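Long-range contacts in molybdopterin biosynthesis protein (Mycobacterium abscessus, PDB 3TCR), which probably takes part in the biosynthesis of the molybdenum cofactor, binding molybdopterin through a domain of the MoCF_biosynth family: residues A[110-114]-A[153-157]; A[120-124]-A[165-169]; A[127-132]-A[157-162]; A[138-143]-A[178-182]. All blocks are in the same frame, centred on the assembly; numbering follows the deposited sequence. Where two conformers were deposited one is given.

Interaction 1: residues A[110-114]-A[153-157]; sequences GGTGV and LSRGV
R155 reaches across to the glycine-rich loop 110-114 with both its backbone and its side chain. Its amide N donates to T112 O at 3.0 Å, in the carbonyl plane on a lone pair and nearly straight (170°). Beyond the backbone, CB and CG pass alongside the same carbonyl oxygen. The chain then bends at chi3 (-54°), which brings the guanidinium edge to G113 O: CD lies 4.0 Å from G113 O, NE donates to that oxygen at 2.9 Å, and NH2 adds a longer bond to it at 3.3 Å. G113 O lies only 5° out of the guanidinium plane, so the grip is side-on, with two N-H groups on one acceptor. At the tip, NH1 forms a salt bridge with E122. Beside the arginine, S154 OG accepts from G156 N at 3.0 Å in an ST turn and lies 3.3 Å from T112 CB. A water donates to both T112 O and L153 O, bridging the two loops. The bonds from R155 N to T112 O and from NE and NH2 to G113 O would help hold these two successive carbonyls, while E122, shared by R155 and R130 of the second subunit, probably offsets both charges.

Interaction 2: residues A[120-124]-A[165-169]; sequences APEAT and LVVNI
V166, the first residue of strand 165-169 to touch helix 120-124, meets T124 through methyl groups alone: CG1 lies 3.8 Å from T124 CG2, and the two side chains slide past each other in opposite directions. V167 points to the other face of the sheet, toward helices 133-145 and 173-196. N168 comes next and carries the polar part of the contact. Its ND2 donates to T124 OG1 at 3.1 Å. The bond is nearly straight (171°), and the acceptor lies 3° out of the amide plane. T124 OG1 donates a hydrogen bond to A120 O (2.8 Å), an oxygen that also accepts from T124 N, so the hydroxyl both accepts from N168 and donates to A120. The other end of the amide, OD1, lies 3.7 Å from P121 CA and accepts from V157 N, while ND2 has a second acceptor in T108 OG1; these partners fix the flip of the buried group. The short helix runs nearly antiparallel to the strand (164°), with axes 9.5 Å apart. It lies on the V166/N168 face of the sheet and touches helix 88-100 through A123, which packs on L88 and I91, and strand 164-169 lies between strands 105-109 and 158-161.

Interaction 3: residues A[127-132]-A[157-162]; sequences LLDREL and VAGISG
D129 and R130 both face I160, a classic beta bulge in the short antiparallel pairing of 130-131 with 158-161. The geometry shows it at I160 O, which accepts D129 N at 2.8 Å and, weakly, R130 N at 3.5 Å. The return bond, I160 N to R130 O, is regular at 3.0 Å, and L132 N donates to A158 O at 2.8 Å just before helix 133-145 begins. Between these bonds G159 and E131 form a non-hydrogen-bonded pair with CA atoms only 4.1 Å apart, and the G159 backbone packs closely against R130 O and the L128 side chain. L128 lies against that side, CD2 resting on the G159 backbone and CD1 touching V157 CG2. On the other side of the sheet L132 CD1 crosses obliquely over I160 CG1 and CD1. At the L127/G162 end two polar side chains add bonds. S161 OG, anti to its backbone N (chi1 -173°), donates to L127 O at 2.7 Å, tilted 34° from the carbonyl plane, and D129 OD2 accepts G162 N at 2.8 Å. Strand 130-131 is the sheet's edge within this chain, with 158-161 between it and 164-169, and L127 and S161 pack on helix 88-100.

Interaction 4: residues A[138-143]-A[178-182]; sequences AIRSSG and DGMAT
S142 and D178 face each other across the gap between two helices, both CB bonds pointing toward the opposite segment. The serine OG is anti to its backbone N (chi1 170°), which carries the hydroxyl out into the space between the helices, where the carboxylate meets it. OG donates to OD2 at 2.7 Å, arriving on the syn side and 20° out of the carboxylate plane. OD2 also accepts from a water at 2.7 Å, which donates its other proton to I139 O; the aspartate is thus tied to the serine directly and to the preceding turn of helix 133-145 through solvent. G143 N lies 3.1 Å from OD2, but at a poor angle for a bond; it is engaged instead with I139 O in the helix. This is packing of helix 133-145 against helix 173-196, two helices that lie on the V167/L165 face of the mixed, largely parallel central sheet of an alpha/beta domain. The segment axes approach to 9.1 Å at 128° between their directions, and I139 comes closest to the second helix at G179, with CA atoms 5.4 Å apart, consistent with the glycine there. One turn along, T182 splits its two branches. CG2 touches A138 CB at 3.8 Å, and the T182 and I139 side chains cross at an angle, while OG1 turns toward S142, near CB of that serine. A second water joins S142 OG and D178 O as donor and lies 2.6 Å from T182 OG1.

In the fold
Interactions 1, 2 and 3 adjoin one another. Interactions 1 and 2 have centres about 9 Å apart and are joined by a probable hydrogen bond from G110 N to I169 O, 2.9 Å, besides the V157-N168 link. V157 belongs to both interaction 1 and interaction 3, whose centres are about 16 Å apart. A probable hydrogen bond from V166 N to G159 O, 2.8 Å, carries interaction 2 into interaction 3 through neighbouring strands. Interaction 4 lies on the opposite side of the sheet from helix 120-124, yet R140 NH2 reaches S154 O and G156 O of interaction 1, both at 3.0 Å, and I139 CD1 packs on V167 CG1. All four lie within the probable molybdopterin-binding domain; none of these contacts can be assigned to a binding site.

Interaction 1: residues A[110-114]-A[153-157]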
loop_
_atom_site.group_PDB
_atom_site.type_symbol
_atom_site.label_atom_id
_atom_site.label_comp_id
_atom_site.label_asym_id
_atom_site.label_seq_id
_atom_site.Cartn_x
_atom_site.Cartn_y
_atom_site.Cartn_z
ATOM N N GLY A 110 -1.219 4.284 -19.187
ATOM C CA GLY A 110 -0.237 5.358 -19.318
ATOM C C GLY A 110 -0.253 6.342 -18.167
ATOM O O GLY A 110 -1.245 6.399 -17.360
ATOM N N GLY A 111 0.864 7.080 -18.056
ATOM C CA GLY A 111 0.944 8.219 -17.144
ATOM C C GLY A 111 1.118 7.865 -15.677
ATOM O O GLY A 111 0.765 8.658 -14.799
ATOM N N THR A 112 1.692 6.692 -15.409
ATOM C CA THR A 112 1.966 6.229 -14.035
ATOM C C THR A 112 3.452 6.141 -13.662
ATOM O O THR A 112 3.785 5.598 -12.606
ATOM C CB THR A 112 1.331 4.835 -13.810
ATOM O OG1 THR A 112 1.911 3.874 -14.701
ATOM C CG2 THR A 112 -0.168 4.890 -14.068
ATOM N N GLY A 113 4.344 6.681 -14.492
ATOM C CA GLY A 113 5.803 6.623 -14.226
ATOM C C GLY A 113 6.275 7.718 -13.275
ATOM O O GLY A 113 5.467 8.434 -12.683
ATOM N N VAL A 114 7.590 7.892 -13.186
ATOM C CA VAL A 114 8.198 8.790 -12.195
ATOM C C VAL A 114 8.428 10.230 -12.662
ATOM O O VAL A 114 8.848 11.043 -11.862
ATOM C CB VAL A 114 9.573 8.281 -11.741
ATOM C CG1 VAL A 114 9.460 6.824 -11.262
ATOM C CG2 VAL A 114 10.599 8.413 -12.876
ATOM N N LEU A 153 6.615 -0.726 -10.421
ATOM C CA LEU A 153 6.828 0.636 -9.946
ATOM C C LEU A 153 5.645 1.595 -10.248
ATOM O O LEU A 153 5.672 2.762 -9.847
ATOM C CB LEU A 153 8.111 1.173 -10.570
ATOM C CG LEU A 153 9.447 0.560 -10.115
ATOM C CD1 LEU A 153 10.649 1.153 -10.879
ATOM C CD2 LEU A 153 9.616 0.794 -8.619
ATOM N N SER A 154 4.631 1.116 -10.968
ATOM C CA SER A 154 3.489 1.962 -11.338
ATOM C C SER A 154 2.924 2.736 -10.125
ATOM O O SER A 154 2.658 2.151 -9.077
ATOM C CB SER A 154 2.369 1.130 -11.971
ATOM O OG SER A 154 1.229 1.935 -12.216
ATOM N N ARG A 155 2.716 4.041 -10.294
ATOM C CA ARG A 155 2.043 4.847 -9.267
ATOM C C ARG A 155 0.496 4.774 -9.373
ATOM O O ARG A 155 -0.245 5.525 -8.701
ATOM C CB ARG A 155 2.548 6.275 -9.317
ATOM C CG ARG A 155 4.027 6.399 -9.024
ATOM C CD ARG A 155 4.501 7.848 -8.897
ATOM N NE ARG A 155 4.113 8.573 -10.079
ATOM C CZ ARG A 155 3.122 9.453 -10.176
ATOM N NH1 ARG A 155 2.391 9.819 -9.140
ATOM N NH2 ARG A 155 2.870 9.985 -11.364
ATOM N N GLY A 156 0.010 3.870 -10.215
ATOM C CA GLY A 156 -1.413 3.774 -10.486
ATOM C C GLY A 156 -2.235 3.606 -9.210
ATOM O O GLY A 156 -1.774 2.986 -8.237
ATOM N N VAL A 157 -3.414 4.220 -9.174
ATOM C CA VAL A 157 -4.388 3.968 -8.111
ATOM C C VAL A 157 -5.608 3.258 -8.686
ATOM O O VAL A 157 -5.730 3.059 -9.919
ATOM C CB VAL A 157 -4.823 5.275 -7.426
ATOM C CG1 VAL A 157 -3.613 6.024 -6.834
ATOM C CG2 VAL A 157 -5.597 6.155 -8.399
HETATM O O HOH W 1 6.343 4.660 -11.633
#

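Interaction 2: residues A[120-124]-A[165-169]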
loop_
_atom_site.group_PDB
_atom_site.type_symbol
_atom_site.label_atom_id
_atom_site.label_comp_id
_atom_site.label_asym_id
_atom_site.label_seq_id
_atom_site.Cartn_x
_atom_site.Cartn_y
_atom_site.Cartn_z
ATOM N N ALA A 120 -1.593 10.621 -14.390
ATOM C CA ALA A 120 -2.778 9.782 -14.252
ATOM C C ALA A 120 -3.211 9.540 -12.775
ATOM O O ALA A 120 -4.365 9.698 -12.432
ATOM C CB ALA A 120 -2.583 8.441 -14.989
ATOM N N PRO A 121 -2.271 9.188 -11.895
ATOM C CA PRO A 121 -2.690 8.956 -10.511
ATOM C C PRO A 121 -3.201 10.215 -9.800
ATOM O O PRO A 121 -4.226 10.170 -9.109
ATOM C CB PRO A 121 -1.434 8.418 -9.848
ATOM C CG PRO A 121 -0.543 7.976 -10.990
ATOM C CD PRO A 121 -0.835 8.949 -12.087
ATOM N N GLU A 122 -2.495 11.325 -9.969
ATOM C CA GLU A 122 -2.930 12.627 -9.415
ATOM C C GLU A 122 -4.302 13.009 -9.948
ATOM O O GLU A 122 -5.112 13.590 -9.217
ATOM C CB GLU A 122 -1.961 13.741 -9.819
ATOM C CG GLU A 122 -0.619 13.732 -9.102
ATOM C CD GLU A 122 0.387 12.714 -9.626
ATOM O OE1 GLU A 122 0.130 11.974 -10.590
ATOM O OE2 GLU A 122 1.471 12.649 -9.018
ATOM N N ALA A 123 -4.559 12.695 -11.220
ATOM C CA ALA A 123 -5.843 13.045 -11.855
ATOM C C ALA A 123 -6.971 12.166 -11.312
ATOM O O ALA A 123 -8.099 12.635 -11.136
ATOM C CB ALA A 123 -5.785 12.941 -13.372
ATOM N N THR A 124 -6.640 10.898 -11.058
ATOM C CA THR A 124 -7.615 9.883 -10.648
ATOM C C THR A 124 -8.025 9.936 -9.171
ATOM O O THR A 124 -9.209 9.901 -8.869
ATOM C CB THR A 124 -7.106 8.477 -11.032
ATOM O OG1 THR A 124 -6.872 8.471 -12.443
ATOM C CG2 THR A 124 -8.125 7.341 -10.674
ATOM N N LEU A 165 -15.938 1.487 -11.495
ATOM C CA LEU A 165 -14.618 1.048 -11.055
ATOM C C LEU A 165 -13.561 1.654 -12.016
ATOM O O LEU A 165 -13.679 1.505 -13.219
ATOM C CB LEU A 165 -14.537 -0.486 -11.028
ATOM C CG LEU A 165 -13.221 -1.171 -10.668
ATOM C CD1 LEU A 165 -12.736 -0.759 -9.286
ATOM C CD2 LEU A 165 -13.361 -2.703 -10.826
ATOM N N VAL A 166 -12.582 2.366 -11.446
ATOM C CA VAL A 166 -11.527 3.062 -12.169
ATOM C C VAL A 166 -10.176 2.497 -11.730
ATOM O O VAL A 166 -9.881 2.450 -10.530
ATOM C CB VAL A 166 -11.563 4.590 -11.913
ATOM C CG1 VAL A 166 -10.548 5.302 -12.819
ATOM C CG2 VAL A 166 -12.993 5.139 -12.103
ATOM N N VAL A 167 -9.375 2.061 -12.705
ATOM C CA VAL A 167 -8.068 1.459 -12.456
ATOM C C VAL A 167 -7.000 1.995 -13.432
ATOM O O VAL A 167 -7.166 1.929 -14.669
ATOM C CB VAL A 167 -8.150 -0.087 -12.580
ATOM C CG1 VAL A 167 -6.822 -0.756 -12.179
ATOM C CG2 VAL A 167 -9.352 -0.638 -11.759
ATOM N N ASN A 168 -5.924 2.549 -12.879
ATOM C CA ASN A 168 -4.759 2.967 -13.664
ATOM C C ASN A 168 -3.780 1.811 -13.921
ATOM O O ASN A 168 -3.328 1.141 -12.958
ATOM C CB ASN A 168 -3.931 4.002 -12.893
ATOM C CG ASN A 168 -4.692 5.257 -12.497
ATOM O OD1 ASN A 168 -4.372 5.842 -11.436
ATOM N ND2 ASN A 168 -5.614 5.737 -13.351
ATOM N N ILE A 169 -3.410 1.589 -15.176
ATOM C CA ILE A 169 -2.247 0.730 -15.453
ATOM C C ILE A 169 -1.177 1.443 -16.293
ATOM O O ILE A 169 -1.478 2.419 -16.992
ATOM C CB ILE A 169 -2.653 -0.635 -16.036
ATOM C CG1 ILE A 169 -3.111 -0.556 -17.454
ATOM C CG2 ILE A 169 -3.846 -1.245 -15.273
ATOM C CD1 ILE A 169 -3.925 -1.827 -17.782
#

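Interaction 3: residues A[127-132]-A[157-162]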
loop_
_atom_site.group_PDB
_atom_site.type_symbol
_atom_site.label_atom_id
_atom_site.label_comp_id
_atom_site.label_asym_id
_atom_site.label_seq_id
_atom_site.Cartn_x
_atom_site.Cartn_y
_atom_site.Cartn_z
ATOM N N LEU A 127 -11.022 11.855 -7.661
ATOM C CA LEU A 127 -12.348 11.438 -8.152
ATOM C C LEU A 127 -12.902 10.220 -7.418
ATOM O O LEU A 127 -14.061 9.824 -7.640
ATOM C CB LEU A 127 -12.269 11.089 -9.653
ATOM C CG LEU A 127 -11.608 12.115 -10.576
ATOM C CD1 LEU A 127 -11.623 11.555 -11.991
ATOM C CD2 LEU A 127 -12.350 13.446 -10.462
ATOM N N LEU A 128 -12.059 9.574 -6.613
ATOM C CA LEU A 128 -12.441 8.298 -6.006
ATOM C C LEU A 128 -13.284 8.529 -4.758
ATOM O O LEU A 128 -12.857 9.264 -3.892
ATOM C CB LEU A 128 -11.190 7.486 -5.668
ATOM C CG LEU A 128 -10.296 7.092 -6.857
ATOM C CD1 LEU A 128 -9.091 6.237 -6.428
ATOM C CD2 LEU A 128 -11.097 6.383 -7.947
ATOM N N ASP A 129 -14.466 7.936 -4.671
ATOM C CA ASP A 129 -15.257 7.987 -3.436
ATOM C C ASP A 129 -14.681 7.028 -2.400
ATOM O O ASP A 129 -14.838 7.246 -1.187
ATOM C CB ASP A 129 -16.725 7.594 -3.694
ATOM C CG ASP A 129 -17.401 8.516 -4.664
ATOM O OD1 ASP A 129 -17.467 9.731 -4.410
ATOM O OD2 ASP A 129 -17.845 8.025 -5.701
ATOM N N ARG A 130 -14.122 5.915 -2.887
ATOM C CA ARG A 130 -13.347 5.017 -2.032
ATOM C C ARG A 130 -12.261 4.302 -2.842
ATOM O O ARG A 130 -12.479 3.842 -3.943
ATOM C CB ARG A 130 -14.232 4.025 -1.226
ATOM C CG ARG A 130 -14.990 2.956 -1.987
ATOM C CD ARG A 130 -15.998 2.226 -1.064
ATOM N NE ARG A 130 -16.283 3.025 0.145
ATOM C CZ ARG A 130 -17.129 2.705 1.124
ATOM N NH1 ARG A 130 -17.857 1.607 1.044
ATOM N NH2 ARG A 130 -17.260 3.498 2.169
ATOM N N GLU A 131 -11.066 4.245 -2.275
ATOM C CA GLU A 131 -9.943 3.589 -2.925
ATOM C C GLU A 131 -9.984 2.086 -2.697
ATOM O O GLU A 131 -10.540 1.605 -1.688
ATOM C CB GLU A 131 -8.573 4.169 -2.476
ATOM C CG GLU A 131 -8.269 4.096 -0.985
ATOM C CD GLU A 131 -6.995 4.862 -0.559
ATOM O OE1 GLU A 131 -6.367 5.557 -1.425
ATOM O OE2 GLU A 131 -6.641 4.766 0.661
ATOM N N LEU A 132 -9.392 1.349 -3.643
ATOM C CA LEU A 132 -9.283 -0.099 -3.577
ATOM C C LEU A 132 -7.822 -0.434 -3.748
ATOM O O LEU A 132 -7.342 -0.808 -4.847
ATOM C CB LEU A 132 -10.143 -0.770 -4.658
ATOM C CG LEU A 132 -11.654 -0.601 -4.434
ATOM C CD1 LEU A 132 -12.491 -0.978 -5.656
ATOM C CD2 LEU A 132 -12.085 -1.400 -3.198
ATOM N N VAL A 157 -3.414 4.220 -9.174
ATOM C CA VAL A 157 -4.388 3.968 -8.111
ATOM C C VAL A 157 -5.608 3.258 -8.686
ATOM O O VAL A 157 -5.730 3.059 -9.919
ATOM C CB VAL A 157 -4.823 5.275 -7.426
ATOM C CG1 VAL A 157 -3.613 6.024 -6.834
ATOM C CG2 VAL A 157 -5.597 6.155 -8.399
ATOM N N ALA A 158 -6.525 2.886 -7.792
ATOM C CA ALA A 158 -7.748 2.191 -8.156
ATOM C C ALA A 158 -8.834 2.476 -7.136
ATOM O O ALA A 158 -8.556 2.632 -5.938
ATOM C CB ALA A 158 -7.516 0.683 -8.270
ATOM N N GLY A 159 -10.075 2.510 -7.597
ATOM C CA GLY A 159 -11.200 2.789 -6.707
ATOM C C GLY A 159 -12.535 2.919 -7.417
ATOM O O GLY A 159 -12.616 2.653 -8.634
ATOM N N ILE A 160 -13.575 3.297 -6.641
ATOM C CA ILE A 160 -14.931 3.463 -7.149
ATOM C C ILE A 160 -15.189 4.951 -7.216
ATOM O O ILE A 160 -14.937 5.668 -6.247
ATOM C CB ILE A 160 -16.006 2.840 -6.234
ATOM C CG1 ILE A 160 -15.798 1.330 -6.048
ATOM C CG2 ILE A 160 -17.431 3.102 -6.744
ATOM C CD1 ILE A 160 -15.858 0.533 -7.344
ATOM N N SER A 161 -15.681 5.408 -8.366
ATOM C CA SER A 161 -16.167 6.751 -8.533
ATOM C C SER A 161 -17.603 6.659 -9.061
ATOM O O SER A 161 -17.823 6.144 -10.153
ATOM C CB SER A 161 -15.270 7.492 -9.528
ATOM O OG SER A 161 -15.597 8.865 -9.625
ATOM N N GLY A 162 -18.573 7.148 -8.288
ATOM C CA GLY A 162 -19.968 6.980 -8.658
ATOM C C GLY A 162 -20.320 5.488 -8.713
ATOM O O GLY A 162 -20.239 4.781 -7.692
HETATM O O HOH W 2 -19.759 5.248 -4.967
#

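Interaction 4: residues A[138-143]-A[178-182]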
loop_
_atom_site.group_PDB
_atom_site.type_symbol
_atom_site.label_atom_id
_atom_site.label_comp_id
_atom_site.label_asym_id
_atom_site.label_seq_id
_atom_site.Cartn_x
_atom_site.Cartn_y
_atom_site.Cartn_z
ATOM N N ALA A 138 -2.008 -5.438 -5.861
ATOM C CA ALA A 138 -1.925 -6.696 -6.620
ATOM C C ALA A 138 -1.314 -6.479 -8.041
ATOM O O ALA A 138 -0.560 -7.323 -8.524
ATOM C CB ALA A 138 -3.309 -7.366 -6.730
ATOM N N ILE A 139 -1.640 -5.361 -8.692
ATOM C CA ILE A 139 -1.096 -5.056 -10.019
ATOM C C ILE A 139 0.408 -4.830 -9.915
ATOM O O ILE A 139 1.185 -5.367 -10.731
ATOM C CB ILE A 139 -1.802 -3.855 -10.675
ATOM C CG1 ILE A 139 -3.254 -4.208 -11.074
ATOM C CG2 ILE A 139 -1.073 -3.375 -11.931
ATOM C CD1 ILE A 139 -4.110 -3.001 -11.460
ATOM N N ARG A 140 0.831 -4.062 -8.910
ATOM C CA ARG A 140 2.279 -3.813 -8.705
ATOM C C ARG A 140 3.015 -5.105 -8.372
ATOM O O ARG A 140 4.089 -5.394 -8.909
ATOM C CB ARG A 140 2.534 -2.785 -7.588
ATOM C CG ARG A 140 2.338 -1.342 -8.054
ATOM C CD ARG A 140 2.767 -0.355 -7.028
ATOM N NE ARG A 140 1.789 -0.196 -5.956
ATOM C CZ ARG A 140 0.792 0.693 -5.971
ATOM N NH1 ARG A 140 -0.016 0.781 -4.921
ATOM N NH2 ARG A 140 0.566 1.485 -7.041
ATOM N N SER A 141 2.444 -5.860 -7.458
ATOM C CA SER A 141 3.060 -7.086 -6.988
ATOM C C SER A 141 3.204 -8.115 -8.102
ATOM O O SER A 141 4.255 -8.692 -8.273
ATOM C CB SER A 141 2.180 -7.686 -5.888
ATOM O OG SER A 141 2.763 -8.874 -5.480
ATOM N N SER A 142 2.145 -8.338 -8.862
ATOM C CA SER A 142 2.233 -9.264 -10.007
ATOM C C SER A 142 3.218 -8.768 -11.075
ATOM O O SER A 142 3.956 -9.574 -11.651
ATOM C CB SER A 142 0.862 -9.488 -10.660
ATOM O OG SER A 142 0.992 -10.201 -11.890
ATOM N N GLY A 143 3.232 -7.467 -11.359
ATOM C CA GLY A 143 4.190 -6.933 -12.351
ATOM C C GLY A 143 5.645 -7.099 -11.929
ATOM O O GLY A 143 6.531 -7.417 -12.742
ATOM N N ASP A 178 0.070 -8.017 -18.178
ATOM C CA ASP A 178 0.122 -8.501 -16.811
ATOM C C ASP A 178 -0.954 -7.831 -15.917
ATOM O O ASP A 178 -1.630 -8.509 -15.170
ATOM C CB ASP A 178 1.522 -8.343 -16.236
ATOM C CG ASP A 178 1.677 -9.079 -14.917
ATOM O OD1 ASP A 178 1.830 -10.307 -14.981
ATOM O OD2 ASP A 178 1.628 -8.429 -13.842
ATOM N N GLY A 179 -1.155 -6.530 -16.068
ATOM C CA GLY A 179 -2.157 -5.774 -15.289
ATOM C C GLY A 179 -3.573 -6.234 -15.525
ATOM O O GLY A 179 -4.356 -6.423 -14.575
ATOM N N MET A 180 -3.902 -6.434 -16.806
ATOM C CA MET A 180 -5.214 -6.943 -17.176
ATOM C C MET A 180 -5.461 -8.351 -16.636
ATOM O O MET A 180 -6.570 -8.641 -16.168
ATOM C CB MET A 180 -5.422 -6.874 -18.706
ATOM C CG MET A 180 -5.572 -5.459 -19.248
ATOM S SD MET A 180 -7.058 -4.602 -18.640
ATOM C CE MET A 180 -8.322 -5.603 -19.441
ATOM N N ALA A 181 -4.463 -9.235 -16.679
ATOM C CA ALA A 181 -4.653 -10.604 -16.143
ATOM C C ALA A 181 -4.978 -10.572 -14.628
ATOM O O ALA A 181 -5.802 -11.346 -14.141
ATOM C CB ALA A 181 -3.434 -11.511 -16.428
ATOM N N THR A 182 -4.363 -9.647 -13.914
ATOM C CA THR A 182 -4.616 -9.456 -12.478
ATOM C C THR A 182 -5.973 -8.774 -12.242
ATOM O O THR A 182 -6.749 -9.184 -11.392
ATOM C CB THR A 182 -3.495 -8.613 -11.834
ATOM O OG1 THR A 182 -2.279 -9.350 -11.873
ATOM C CG2 THR A 182 -3.813 -8.267 -10.390
HETATM O O HOH W 3 0.758 -5.962 -13.365
HETATM O O HOH W 4 -1.094 -10.914 -13.571
#